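Local atomic coordinates of catalase (Bacillus pumilus, PDB entry 4QON), a protein that catalyses the breakdown of hydrogen peroxide into water and oxygen at a buried heme, as a member of the tetrameric catalase family. Residues 97-102 with 148-153; 52-57 with 312-317; 107-112 with 179-184. All coordinates share one frame; numbering follows the deposited sequence. Where two conformers were deposited one is given.

Contact 1 of 3, residues 97-102 with 148-153; sequences TVIHPK and HSLKPD. With CAQ (catechol), chain G; CAQ (catechol), chain H.
Ile99 meets the end of helix 143-150 with its side chain at about a right angle to that of Leu150, its CD1 coming within 3.5 Å of Leu150 CB. Of the two branches of Ile99, CG1 is set beside its own backbone N (chi1 -70°) and carries CD1 against the leucine, while CG2, anti to that N, rests 3.6 Å from Leu150 O and 3.8 Å from Lys151 CA, with Pro152 CD a little farther off. That same CG2 also sits over one face of the His100 ring, near its rim. On the same side of the ring Pro152 comes in obliquely at the ND1-CE1 corner, its CG 4.0 Å from His100 ND1. Phe240 of the second subunit makes a T-shaped stack with the same histidine, which ties the loop to the subunit interface.

Lys151, the first residue beyond the helix, runs past Ile99 and bends at chi2 (-94°), a turn that brings its NZ to Ile99 O at 2.9 Å. The ammonium group comes in 21° off the carbonyl plane. It gives a further hydrogen bond to Val55 O, so one lysine holds two loop carbonyls.

Farther along the leucine, Leu150 turns CD2 onto a catechol ring (chain H, C5), and Val98 CG1 stands 3.6 Å from C1 of the other catechol (chain G). A loop after strand 88-96 and a helix end thus line successive aromatic binding positions, consistent with the wall of the main channel by which heme catalases admit substrate.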
loop_
_atom_site.group_PDB
_atom_site.type_symbol
_atom_site.label_atom_id
_atom_site.label_comp_id
_atom_site.label_asym_id
_atom_site.label_seq_id
_atom_site.Cartn_x
_atom_site.Cartn_y
_atom_site.Cartn_z
ATOM N N THR A 97 -19.572 16.440 6.612
ATOM C CA THR A 97 -19.516 16.485 8.058
ATOM C C THR A 97 -18.083 16.324 8.525
ATOM O O THR A 97 -17.155 16.386 7.685
ATOM C CB THR A 97 -20.508 15.475 8.680
ATOM O OG1 THR A 97 -20.143 14.153 8.374
ATOM C CG2 THR A 97 -21.963 15.701 8.129
ATOM N N VAL A 98 -17.854 16.047 9.796
ATOM C CA VAL A 98 -16.468 15.929 10.270
ATOM C C VAL A 98 -16.061 14.604 10.919
ATOM O O VAL A 98 -15.058 14.001 10.515
ATOM C CB VAL A 98 -16.149 17.053 11.240
ATOM C CG1 VAL A 98 -14.713 16.904 11.719
ATOM C CG2 VAL A 98 -16.341 18.387 10.557
ATOM N N ILE A 99 -16.739 14.197 11.988
ATOM C CA ILE A 99 -16.211 13.246 12.906
ATOM C C ILE A 99 -16.554 11.778 12.573
ATOM O O ILE A 99 -15.671 10.928 12.615
ATOM C CB ILE A 99 -16.647 13.539 14.318
ATOM C CG1 ILE A 99 -15.933 14.817 14.812
ATOM C CG2 ILE A 99 -16.377 12.371 15.234
ATOM C CD1 ILE A 99 -14.405 14.728 14.956
ATOM N N HIS A 100 -17.793 11.500 12.198
ATOM C CA HIS A 100 -18.161 10.083 11.949
ATOM C C HIS A 100 -17.764 9.584 10.576
ATOM O O HIS A 100 -17.402 10.392 9.676
ATOM C CB HIS A 100 -19.601 9.859 12.278
ATOM C CG HIS A 100 -19.874 10.032 13.733
ATOM N ND1 HIS A 100 -19.811 8.991 14.643
ATOM C CD2 HIS A 100 -20.118 11.149 14.452
ATOM C CE1 HIS A 100 -20.096 9.443 15.846
ATOM N NE2 HIS A 100 -20.261 10.755 15.760
ATOM N N PRO A 101 -17.802 8.230 10.376
ATOM C CA PRO A 101 -17.269 7.697 9.126
ATOM C C PRO A 101 -18.136 7.913 7.915
ATOM O O PRO A 101 -19.214 8.533 8.010
ATOM C CB PRO A 101 -17.056 6.174 9.442
ATOM C CG PRO A 101 -16.965 6.090 10.946
ATOM C CD PRO A 101 -17.957 7.162 11.390
ATOM N N LYS A 102 -17.679 7.388 6.768
ATOM C CA LYS A 102 -18.494 7.248 5.572
ATOM C C LYS A 102 -19.742 6.506 6.002
ATOM O O LYS A 102 -19.709 5.611 6.832
ATOM C CB LYS A 102 -17.771 6.435 4.503
ATOM C CG LYS A 102 -16.784 7.187 3.635
ATOM C CD LYS A 102 -16.181 6.195 2.634
ATOM C CE LYS A 102 -17.137 5.853 1.503
ATOM N NZ LYS A 102 -17.293 6.977 0.549
ATOM N N HIS A 148 -9.103 12.768 18.442
ATOM C CA HIS A 148 -9.221 11.555 19.160
ATOM C C HIS A 148 -10.295 11.661 20.282
ATOM O O HIS A 148 -11.034 10.726 20.531
ATOM C CB HIS A 148 -7.885 11.124 19.764
ATOM C CG HIS A 148 -6.904 10.557 18.787
ATOM N ND1 HIS A 148 -5.673 10.065 19.183
ATOM C CD2 HIS A 148 -6.961 10.377 17.430
ATOM C CE1 HIS A 148 -5.021 9.621 18.120
ATOM N NE2 HIS A 148 -5.779 9.774 17.051
ATOM N N SER A 149 -10.445 12.842 20.868
ATOM C CA SER A 149 -11.445 13.087 21.935
ATOM C C SER A 149 -12.832 13.151 21.381
ATOM O O SER A 149 -13.750 12.663 22.001
ATOM C CB SER A 149 -11.119 14.348 22.748
ATOM O OG SER A 149 -11.556 15.514 22.107
ATOM N N LEU A 150 -12.982 13.678 20.170
ATOM C CA LEU A 150 -14.296 13.789 19.521
ATOM C C LEU A 150 -14.751 12.524 18.851
ATOM O O LEU A 150 -15.945 12.258 18.786
ATOM C CB LEU A 150 -14.288 14.919 18.489
ATOM C CG LEU A 150 -14.191 16.397 18.970
ATOM C CD1 LEU A 150 -13.779 17.281 17.818
ATOM C CD2 LEU A 150 -15.503 16.824 19.504
ATOM N N LYS A 151 -13.815 11.775 18.317
ATOM C CA LYS A 151 -14.114 10.527 17.606
ATOM C C LYS A 151 -14.719 9.489 18.564
ATOM O O LYS A 151 -14.526 9.542 19.772
ATOM C CB LYS A 151 -12.867 9.961 16.921
ATOM C CG LYS A 151 -12.395 10.696 15.651
ATOM C CD LYS A 151 -12.956 10.089 14.383
ATOM C CE LYS A 151 -12.503 10.807 13.118
ATOM N NZ LYS A 151 -12.992 10.031 11.946
ATOM N N PRO A 152 -15.401 8.488 18.001
ATOM C CA PRO A 152 -15.811 7.392 18.832
ATOM C C PRO A 152 -14.718 6.839 19.739
ATOM O O PRO A 152 -13.587 6.721 19.338
ATOM C CB PRO A 152 -16.332 6.374 17.840
ATOM C CG PRO A 152 -16.884 7.192 16.710
ATOM C CD PRO A 152 -15.967 8.405 16.644
ATOM N N ASP A 153 -15.094 6.507 20.969
ATOM C CA ASP A 153 -14.231 5.933 21.965
ATOM C C ASP A 153 -13.523 4.735 21.386
ATOM O O ASP A 153 -14.155 3.959 20.704
ATOM C CB ASP A 153 -15.121 5.569 23.175
ATOM C CG ASP A 153 -14.375 4.899 24.302
ATOM O OD1 ASP A 153 -13.848 3.795 24.108
ATOM O OD2 ASP A 153 -14.409 5.431 25.438
HETATM C C1 CAQ G . -12.404 18.600 13.837
HETATM C C2 CAQ G . -11.587 18.382 12.755
HETATM C C3 CAQ G . -11.789 19.081 11.585
HETATM O O3 CAQ G . -11.001 18.933 10.484
HETATM C C4 CAQ G . -12.900 20.064 11.530
HETATM O O4 CAQ G . -13.028 20.744 10.392
HETATM C C5 CAQ G . -13.700 20.298 12.637
HETATM C C6 CAQ G . -13.444 19.541 13.774
HETATM C C1 CAQ H . -19.192 18.480 19.996
HETATM C C2 CAQ H . -19.756 17.755 18.964
HETATM C C3 CAQ H . -19.141 17.767 17.716
HETATM O O3 CAQ H . -19.602 17.068 16.671
HETATM C C4 CAQ H . -17.917 18.538 17.485
HETATM O O4 CAQ H . -17.379 18.496 16.221
HETATM C C5 CAQ H . -17.381 19.265 18.550
HETATM C C6 CAQ H . -18.020 19.232 19.798
#

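Contact 2 of 3, residues 52-57 with 312-317; sequences PERVVH and EQAAFT. With HEM (protoporphyrin IX containing Fe), chain E; CAQ (catechol), chain G.
Arg54 reaches Glu312 with its guanidinium group, NH1 lying 3.0 Å from the backbone Glu312 O in a weak, bent hydrogen bond; NH2 makes a second weak one to the same oxygen. A salt bridge from NH1 to Glu312 OE1 is longer, at 3.6 Å, and the carboxylate stands nearly perpendicular to the guanidinium plane (87°). The straighter bond is to the heme: NE points at propionate oxygen O2D, 2.7 Å away and at the edge of the guanidinium, a position reached because the arginine is extended from CG to NE.

One water joins Arg54 N, Arg54 NH1 and Glu312 OE1; another bridges Pro52 O to the same OE1. Further out, Lys102 forms a salt bridge with Glu312 OE2, and Arg347 also binds Glu312 O. Replacing Arg54 by an alanine is likely to cost propionate oxygen O2D its NE donor and Glu312 its salt-bridge mate on this side.

Beyond the arginine, His57 lies flat over the porphyrin and its NE2 is 2.8 Å from catechol (chain G) O4, consistent with the position of the distal histidine in heme catalases. Arg54 thus ties the propionate to 52-57 directly and to 312-317 through Glu312; the opposite charges gathered here probably compensate one another.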
loop_
_atom_site.group_PDB
_atom_site.type_symbol
_atom_site.label_atom_id
_atom_site.label_comp_id
_atom_site.label_asym_id
_atom_site.label_seq_id
_atom_site.Cartn_x
_atom_site.Cartn_y
_atom_site.Cartn_z
ATOM N N PRO A 52 -8.737 3.740 1.944
ATOM C CA PRO A 52 -9.027 4.331 3.237
ATOM C C PRO A 52 -9.886 5.602 3.113
ATOM O O PRO A 52 -9.782 6.307 2.152
ATOM C CB PRO A 52 -7.642 4.663 3.826
ATOM C CG PRO A 52 -6.707 3.810 3.068
ATOM C CD PRO A 52 -7.288 3.720 1.676
ATOM N N GLU A 53 -10.830 5.790 4.033
ATOM C CA GLU A 53 -11.663 6.992 3.981
ATOM C C GLU A 53 -10.788 8.126 4.522
ATOM O O GLU A 53 -9.763 7.885 5.198
ATOM C CB GLU A 53 -12.991 6.845 4.772
ATOM C CG GLU A 53 -12.833 6.875 6.290
ATOM C CD GLU A 53 -14.109 6.629 7.042
ATOM O OE1 GLU A 53 -15.146 6.171 6.465
ATOM O OE2 GLU A 53 -14.066 6.910 8.280
ATOM N N ARG A 54 -11.241 9.346 4.329
ATOM C CA ARG A 54 -10.568 10.499 4.972
ATOM C C ARG A 54 -10.513 10.359 6.490
ATOM O O ARG A 54 -11.498 9.980 7.153
ATOM C CB ARG A 54 -11.223 11.812 4.561
ATOM C CG ARG A 54 -11.203 12.177 3.085
ATOM C CD ARG A 54 -12.320 13.208 2.768
ATOM N NE ARG A 54 -12.245 13.668 1.377
ATOM C CZ ARG A 54 -12.595 12.957 0.309
ATOM N NH1 ARG A 54 -13.019 11.703 0.452
ATOM N NH2 ARG A 54 -12.491 13.484 -0.907
ATOM N N VAL A 55 -9.380 10.733 7.090
ATOM C CA VAL A 55 -9.243 10.647 8.545
ATOM C C VAL A 55 -10.272 11.508 9.320
ATOM O O VAL A 55 -10.714 11.144 10.411
ATOM C CB VAL A 55 -7.802 10.917 8.993
ATOM C CG1 VAL A 55 -7.393 12.367 8.813
ATOM C CG2 VAL A 55 -7.545 10.462 10.444
ATOM N N VAL A 56 -10.585 12.681 8.784
ATOM C CA VAL A 56 -11.767 13.392 9.211
ATOM C C VAL A 56 -12.531 13.830 7.973
ATOM O O VAL A 56 -11.984 13.842 6.860
ATOM C CB VAL A 56 -11.389 14.618 10.090
ATOM C CG1 VAL A 56 -10.932 14.131 11.444
ATOM C CG2 VAL A 56 -10.262 15.433 9.454
ATOM N N HIS A 57 -13.763 14.285 8.167
ATOM C CA HIS A 57 -14.596 14.732 7.007
ATOM C C HIS A 57 -14.849 13.613 5.982
ATOM O O HIS A 57 -14.916 13.858 4.765
ATOM C CB HIS A 57 -14.034 15.923 6.254
ATOM C CG HIS A 57 -13.969 17.205 7.047
ATOM N ND1 HIS A 57 -14.837 18.252 6.829
ATOM C CD2 HIS A 57 -13.141 17.608 8.031
ATOM C CE1 HIS A 57 -14.546 19.249 7.650
ATOM N NE2 HIS A 57 -13.489 18.904 8.363
ATOM N N GLU A 312 -14.837 10.882 -3.960
ATOM C CA GLU A 312 -14.082 10.160 -2.917
ATOM C C GLU A 312 -12.600 10.407 -3.077
ATOM O O GLU A 312 -11.918 10.614 -2.115
ATOM C CB GLU A 312 -14.464 8.701 -2.837
ATOM C CG GLU A 312 -13.756 7.930 -1.724
ATOM C CD GLU A 312 -14.173 8.351 -0.322
ATOM O OE1 GLU A 312 -13.373 8.138 0.605
ATOM O OE2 GLU A 312 -15.303 8.789 -0.167
ATOM N N GLN A 313 -12.115 10.485 -4.304
ATOM C CA GLN A 313 -10.685 10.674 -4.574
ATOM C C GLN A 313 -10.217 12.123 -4.583
ATOM O O GLN A 313 -9.060 12.355 -4.782
ATOM C CB GLN A 313 -10.328 10.037 -5.914
ATOM C CG GLN A 313 -10.272 8.507 -5.912
ATOM C CD GLN A 313 -9.603 7.869 -7.119
ATOM O OE1 GLN A 313 -8.682 6.984 -6.975
ATOM N NE2 GLN A 313 -9.946 8.313 -8.270
ATOM N N ALA A 314 -11.144 13.090 -4.457
ATOM C CA ALA A 314 -10.793 14.502 -4.459
ATOM C C ALA A 314 -9.830 14.842 -3.404
ATOM O O ALA A 314 -9.965 14.437 -2.261
ATOM C CB ALA A 314 -12.068 15.406 -4.287
ATOM N N ALA A 315 -8.833 15.638 -3.746
ATOM C CA ALA A 315 -7.797 15.952 -2.744
ATOM C C ALA A 315 -7.657 17.455 -2.649
ATOM O O ALA A 315 -7.292 18.083 -3.628
ATOM C CB ALA A 315 -6.457 15.326 -3.155
ATOM N N PHE A 316 -7.948 18.054 -1.497
ATOM C CA PHE A 316 -7.738 19.521 -1.362
ATOM C C PHE A 316 -6.598 19.740 -0.385
ATOM O O PHE A 316 -6.433 18.946 0.512
ATOM C CB PHE A 316 -8.955 20.231 -0.826
ATOM C CG PHE A 316 -10.225 20.012 -1.622
ATOM C CD1 PHE A 316 -10.995 18.851 -1.421
ATOM C CD2 PHE A 316 -10.714 20.971 -2.465
ATOM C CE1 PHE A 316 -12.211 18.678 -2.088
ATOM C CE2 PHE A 316 -11.934 20.785 -3.141
ATOM C CZ PHE A 316 -12.650 19.622 -2.985
ATOM N N THR A 317 -5.869 20.861 -0.524
ATOM C CA THR A 317 -4.951 21.294 0.544
ATOM C C THR A 317 -4.852 22.769 0.730
ATOM O O THR A 317 -4.711 23.510 -0.254
ATOM C CB THR A 317 -3.524 20.718 0.317
ATOM O OG1 THR A 317 -2.657 21.218 1.318
ATOM C CG2 THR A 317 -2.955 21.109 -1.076
HETATM C CHA HEM E . -9.926 17.313 5.697
HETATM C CHB HEM E . -6.256 17.844 8.745
HETATM C CHC HEM E . -8.201 22.026 10.381
HETATM C CHD HEM E . -11.524 21.764 6.848
HETATM C C1A HEM E . -8.771 17.102 6.395
HETATM C C2A HEM E . -7.933 15.932 6.252
HETATM C C3A HEM E . -6.903 16.095 7.119
HETATM C C4A HEM E . -7.093 17.351 7.779
HETATM C CMA HEM E . -5.723 15.154 7.305
HETATM C CAA HEM E . -8.154 14.770 5.293
HETATM C CBA HEM E . -7.765 15.236 3.868
HETATM C CGA HEM E . -7.772 14.131 2.811
HETATM O O1A HEM E . -7.823 14.420 1.561
HETATM O O2A HEM E . -7.691 12.940 3.176
HETATM C C1B HEM E . -6.525 19.030 9.435
HETATM C C2B HEM E . -5.660 19.514 10.482
HETATM C C3B HEM E . -6.191 20.650 10.950
HETATM C C4B HEM E . -7.403 20.915 10.149
HETATM C CMB HEM E . -4.394 18.910 11.027
HETATM C CAB HEM E . -5.643 21.510 12.023
HETATM C CBB HEM E . -4.468 21.201 12.554
HETATM C C1C HEM E . -9.247 22.346 9.538
HETATM C C2C HEM E . -9.840 23.603 9.423
HETATM C C3C HEM E . -10.788 23.506 8.426
HETATM C C4C HEM E . -10.765 22.219 7.886
HETATM C CMC HEM E . -9.553 24.854 10.213
HETATM C CAC HEM E . -11.542 24.610 7.875
HETATM C CBC HEM E . -10.922 25.777 7.978
HETATM C C1D HEM E . -11.359 20.503 6.297
HETATM C C2D HEM E . -12.212 20.039 5.214
HETATM C C3D HEM E . -11.785 18.792 4.908
HETATM C C4D HEM E . -10.638 18.505 5.781
HETATM C CMD HEM E . -13.370 20.819 4.628
HETATM C CAD HEM E . -12.355 17.891 3.847
HETATM C CBD HEM E . -11.778 18.247 2.465
HETATM C CGD HEM E . -12.451 17.329 1.459
HETATM O O1D HEM E . -13.626 17.583 1.102
HETATM O O2D HEM E . -11.850 16.321 1.027
HETATM N NA HEM E . -8.245 17.972 7.333
HETATM N NB HEM E . -7.535 19.923 9.271
HETATM N NC HEM E . -9.773 21.557 8.557
HETATM N ND HEM E . -10.411 19.579 6.561
HETATM FE FE HEM E . -9.082 19.747 7.863
HETATM C C1 CAQ G . -12.404 18.600 13.837
HETATM C C2 CAQ G . -11.587 18.382 12.755
HETATM C C3 CAQ G . -11.789 19.081 11.585
HETATM O O3 CAQ G . -11.001 18.933 10.484
HETATM C C4 CAQ G . -12.900 20.064 11.530
HETATM O O4 CAQ G . -13.028 20.744 10.392
HETATM C C5 CAQ G . -13.700 20.298 12.637
HETATM C C6 CAQ G . -13.444 19.541 13.774
HETATM O O HOH W 1 -10.775 8.120 0.244
HETATM O O HOH W 2 -13.909 9.836 2.750
#

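Contact 3 of 3, residues 107-112 with 179-184; sequences TLRDPR and TWLFSD. With CAQ (catechol), chain H.
Arg109 lays its CD over the face of the Phe182 ring, a CH-pi contact of 3.9 Å to the ring centroid, and sends its guanidinium on to the carbonyls at the end of helix 175-181. With CG anti to the backbone N (chi1 -180°), the chain heads for the helix and then bends at chi3, which turns the guanidinium to within 21° of the ring plane. NH1 gives a hydrogen bond to Leu181 O at 3.0 Å, and a weaker, more bent one to Ser183 O. NH2 donates to a water that in turn donates to Asp184 OD1, and this carboxylate oxygen also takes a hydrogen bond from Asn443. The turn after the helix is closed from its own side: Ser183 OG donates to Trp180 O (2.7 Å), which also accepts from Ser183 N (3.2 Å).

In the fold, this joins the loop between strands 88-96 and 113-120 of the catalase beta-barrel to a helix end on which the carboxyl-terminal helical region rests, since helix 434-448 touches both Arg109 and Phe182.

On the loop side Arg112 satisfies the carbonyls of Leu108 and Asp110. Its NH1 and NH2 both grip Leu108 O end-on, and NH1 serves Asp110 O as well (2.9 Å), all in the guanidinium plane, so the loop is folded round its own arginine. Asp110 divides its carboxylate: OD2 accepts from the backbone N of Val98 and of Ile99, while OD1 receives catechol (chain H) O4 at 2.9 Å. The neighbouring catechol hydroxyl O3 lies close to both Asp110 OD1 and Arg109 O. Alongside, Leu181 CD1 packs 3.8 Å from Pro111 CD.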
loop_
_atom_site.group_PDB
_atom_site.type_symbol
_atom_site.label_atom_id
_atom_site.label_comp_id
_atom_site.label_asym_id
_atom_site.label_seq_id
_atom_site.Cartn_x
_atom_site.Cartn_y
_atom_site.Cartn_z
ATOM N N THR A 107 -27.383 14.376 9.723
ATOM C CA THR A 107 -28.204 15.056 10.730
ATOM C C THR A 107 -27.522 15.205 12.094
ATOM O O THR A 107 -28.138 15.685 13.050
ATOM C CB THR A 107 -29.509 14.234 10.930
ATOM O OG1 THR A 107 -29.189 12.843 10.925
ATOM C CG2 THR A 107 -30.483 14.502 9.821
ATOM N N LEU A 108 -26.240 14.831 12.188
ATOM C CA LEU A 108 -25.509 14.945 13.437
ATOM C C LEU A 108 -24.950 16.358 13.634
ATOM O O LEU A 108 -24.686 17.065 12.658
ATOM C CB LEU A 108 -24.327 13.981 13.464
ATOM C CG LEU A 108 -24.616 12.504 13.138
ATOM C CD1 LEU A 108 -23.385 11.648 13.361
ATOM C CD2 LEU A 108 -25.769 12.020 14.017
ATOM N N ARG A 109 -24.671 16.747 14.877
ATOM C CA ARG A 109 -24.001 18.044 15.174
ATOM C C ARG A 109 -22.513 17.971 14.818
ATOM O O ARG A 109 -21.857 16.962 15.056
ATOM C CB ARG A 109 -24.167 18.432 16.665
ATOM C CG ARG A 109 -23.519 19.757 17.073
ATOM C CD ARG A 109 -23.854 20.204 18.499
ATOM N NE ARG A 109 -25.291 20.094 18.758
ATOM C CZ ARG A 109 -26.214 20.963 18.359
ATOM N NH1 ARG A 109 -25.879 22.084 17.734
ATOM N NH2 ARG A 109 -27.497 20.716 18.585
ATOM N N ASP A 110 -22.012 19.014 14.155
ATOM C CA ASP A 110 -20.642 18.996 13.575
ATOM C C ASP A 110 -20.483 20.325 12.803
ATOM O O ASP A 110 -21.408 20.764 12.131
ATOM C CB ASP A 110 -20.469 17.783 12.613
ATOM C CG ASP A 110 -19.429 16.716 13.101
ATOM O OD1 ASP A 110 -18.747 16.904 14.160
ATOM O OD2 ASP A 110 -19.265 15.675 12.384
ATOM N N PRO A 111 -19.262 20.893 12.787
ATOM C CA PRO A 111 -18.954 21.793 11.670
ATOM C C PRO A 111 -19.225 21.091 10.341
ATOM O O PRO A 111 -19.271 19.853 10.311
ATOM C CB PRO A 111 -17.450 22.086 11.862
ATOM C CG PRO A 111 -17.204 21.715 13.278
ATOM C CD PRO A 111 -18.042 20.539 13.534
ATOM N N ARG A 112 -19.356 21.866 9.268
ATOM C CA ARG A 112 -19.452 21.320 7.939
ATOM C C ARG A 112 -18.254 21.844 7.120
ATOM O O ARG A 112 -17.938 23.023 7.160
ATOM C CB ARG A 112 -20.777 21.735 7.266
ATOM C CG ARG A 112 -21.886 20.695 7.338
ATOM C CD ARG A 112 -22.228 20.260 8.746
ATOM N NE ARG A 112 -23.321 19.285 8.736
ATOM C CZ ARG A 112 -23.866 18.737 9.826
ATOM N NH1 ARG A 112 -23.389 19.028 11.030
ATOM N NH2 ARG A 112 -24.870 17.868 9.689
ATOM N N THR A 179 -19.460 28.001 21.510
ATOM C CA THR A 179 -20.554 28.947 21.519
ATOM C C THR A 179 -21.270 29.077 20.157
ATOM O O THR A 179 -22.452 29.434 20.124
ATOM C CB THR A 179 -20.055 30.309 22.071
ATOM O OG1 THR A 179 -19.432 30.093 23.344
ATOM C CG2 THR A 179 -21.192 31.285 22.261
ATOM N N TRP A 180 -20.550 28.862 19.040
ATOM C CA TRP A 180 -21.210 28.771 17.731
ATOM C C TRP A 180 -21.782 27.406 17.470
ATOM O O TRP A 180 -22.893 27.295 16.947
ATOM C CB TRP A 180 -20.249 29.074 16.595
ATOM C CG TRP A 180 -19.809 30.444 16.430
ATOM C CD1 TRP A 180 -18.962 31.113 17.237
ATOM C CD2 TRP A 180 -20.051 31.287 15.302
ATOM N NE1 TRP A 180 -18.703 32.343 16.719
ATOM C CE2 TRP A 180 -19.391 32.489 15.545
ATOM C CE3 TRP A 180 -20.852 31.182 14.163
ATOM C CZ2 TRP A 180 -19.473 33.583 14.670
ATOM C CZ3 TRP A 180 -20.943 32.272 13.304
ATOM C CH2 TRP A 180 -20.246 33.442 13.555
ATOM N N LEU A 181 -21.001 26.365 17.756
ATOM C CA LEU A 181 -21.359 24.990 17.395
ATOM C C LEU A 181 -22.582 24.499 18.180
ATOM O O LEU A 181 -23.337 23.651 17.696
ATOM C CB LEU A 181 -20.191 24.052 17.651
ATOM C CG LEU A 181 -20.350 22.564 17.278
ATOM C CD1 LEU A 181 -20.506 22.409 15.786
ATOM C CD2 LEU A 181 -19.130 21.842 17.793
ATOM N N PHE A 182 -22.813 25.032 19.372
ATOM C CA PHE A 182 -24.019 24.611 20.113
ATOM C C PHE A 182 -25.217 25.524 19.978
ATOM O O PHE A 182 -26.253 25.248 20.599
ATOM C CB PHE A 182 -23.670 24.252 21.568
ATOM C CG PHE A 182 -22.977 22.901 21.693
ATOM C CD1 PHE A 182 -21.596 22.805 21.642
ATOM C CD2 PHE A 182 -23.719 21.756 21.881
ATOM C CE1 PHE A 182 -20.981 21.589 21.780
ATOM C CE2 PHE A 182 -23.117 20.537 22.007
ATOM C CZ PHE A 182 -21.740 20.442 21.951
ATOM N N SER A 183 -25.136 26.541 19.124
ATOM C CA SER A 183 -26.366 27.095 18.477
ATOM C C SER A 183 -26.970 26.072 17.535
ATOM O O SER A 183 -26.413 25.001 17.326
ATOM C CB SER A 183 -26.077 28.422 17.756
ATOM O OG SER A 183 -25.387 28.238 16.506
ATOM N N ASP A 184 -28.114 26.363 16.951
ATOM C CA ASP A 184 -28.665 25.400 16.032
ATOM C C ASP A 184 -27.847 25.348 14.727
ATOM O O ASP A 184 -28.045 24.441 13.943
ATOM C CB ASP A 184 -30.137 25.659 15.771
ATOM C CG ASP A 184 -31.004 25.295 16.965
ATOM O OD1 ASP A 184 -30.592 24.497 17.839
ATOM O OD2 ASP A 184 -32.131 25.862 17.022
HETATM C C1 CAQ H . -19.192 18.480 19.996
HETATM C C2 CAQ H . -19.756 17.755 18.964
HETATM C C3 CAQ H . -19.141 17.767 17.716
HETATM O O3 CAQ H . -19.602 17.068 16.671
HETATM C C4 CAQ H . -17.917 18.538 17.485
HETATM O O4 CAQ H . -17.379 18.496 16.221
HETATM C C5 CAQ H . -17.381 19.265 18.550
HETATM C C6 CAQ H . -18.020 19.232 19.798
HETATM O O HOH W 3 -29.592 21.907 16.556
#

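Overall arrangement
All three contacts are buried; contact 2 is nearest the middle of the protein, while the centres of contacts 1 and 3 lie about 15 Å from the centre of the chain. Contacts 1 and 3 draw on one loop, between strands 88-96 and 113-120, and set it against two different helix ends; His100 of contact 1 packs on Leu108 of contact 3. Leu150 and Leu181 press on opposite faces of the same catechol (chain H). Contact 1 meets contact 2 through a probable hydrogen bond between Val98 O and His57 N and near catechol G, whereas contacts 2 and 3 do not touch. Chemistry follows place: ionic and propionate-bound at the heme, mainly apolar along contact 1, carbonyl-binding by arginines in contact 3.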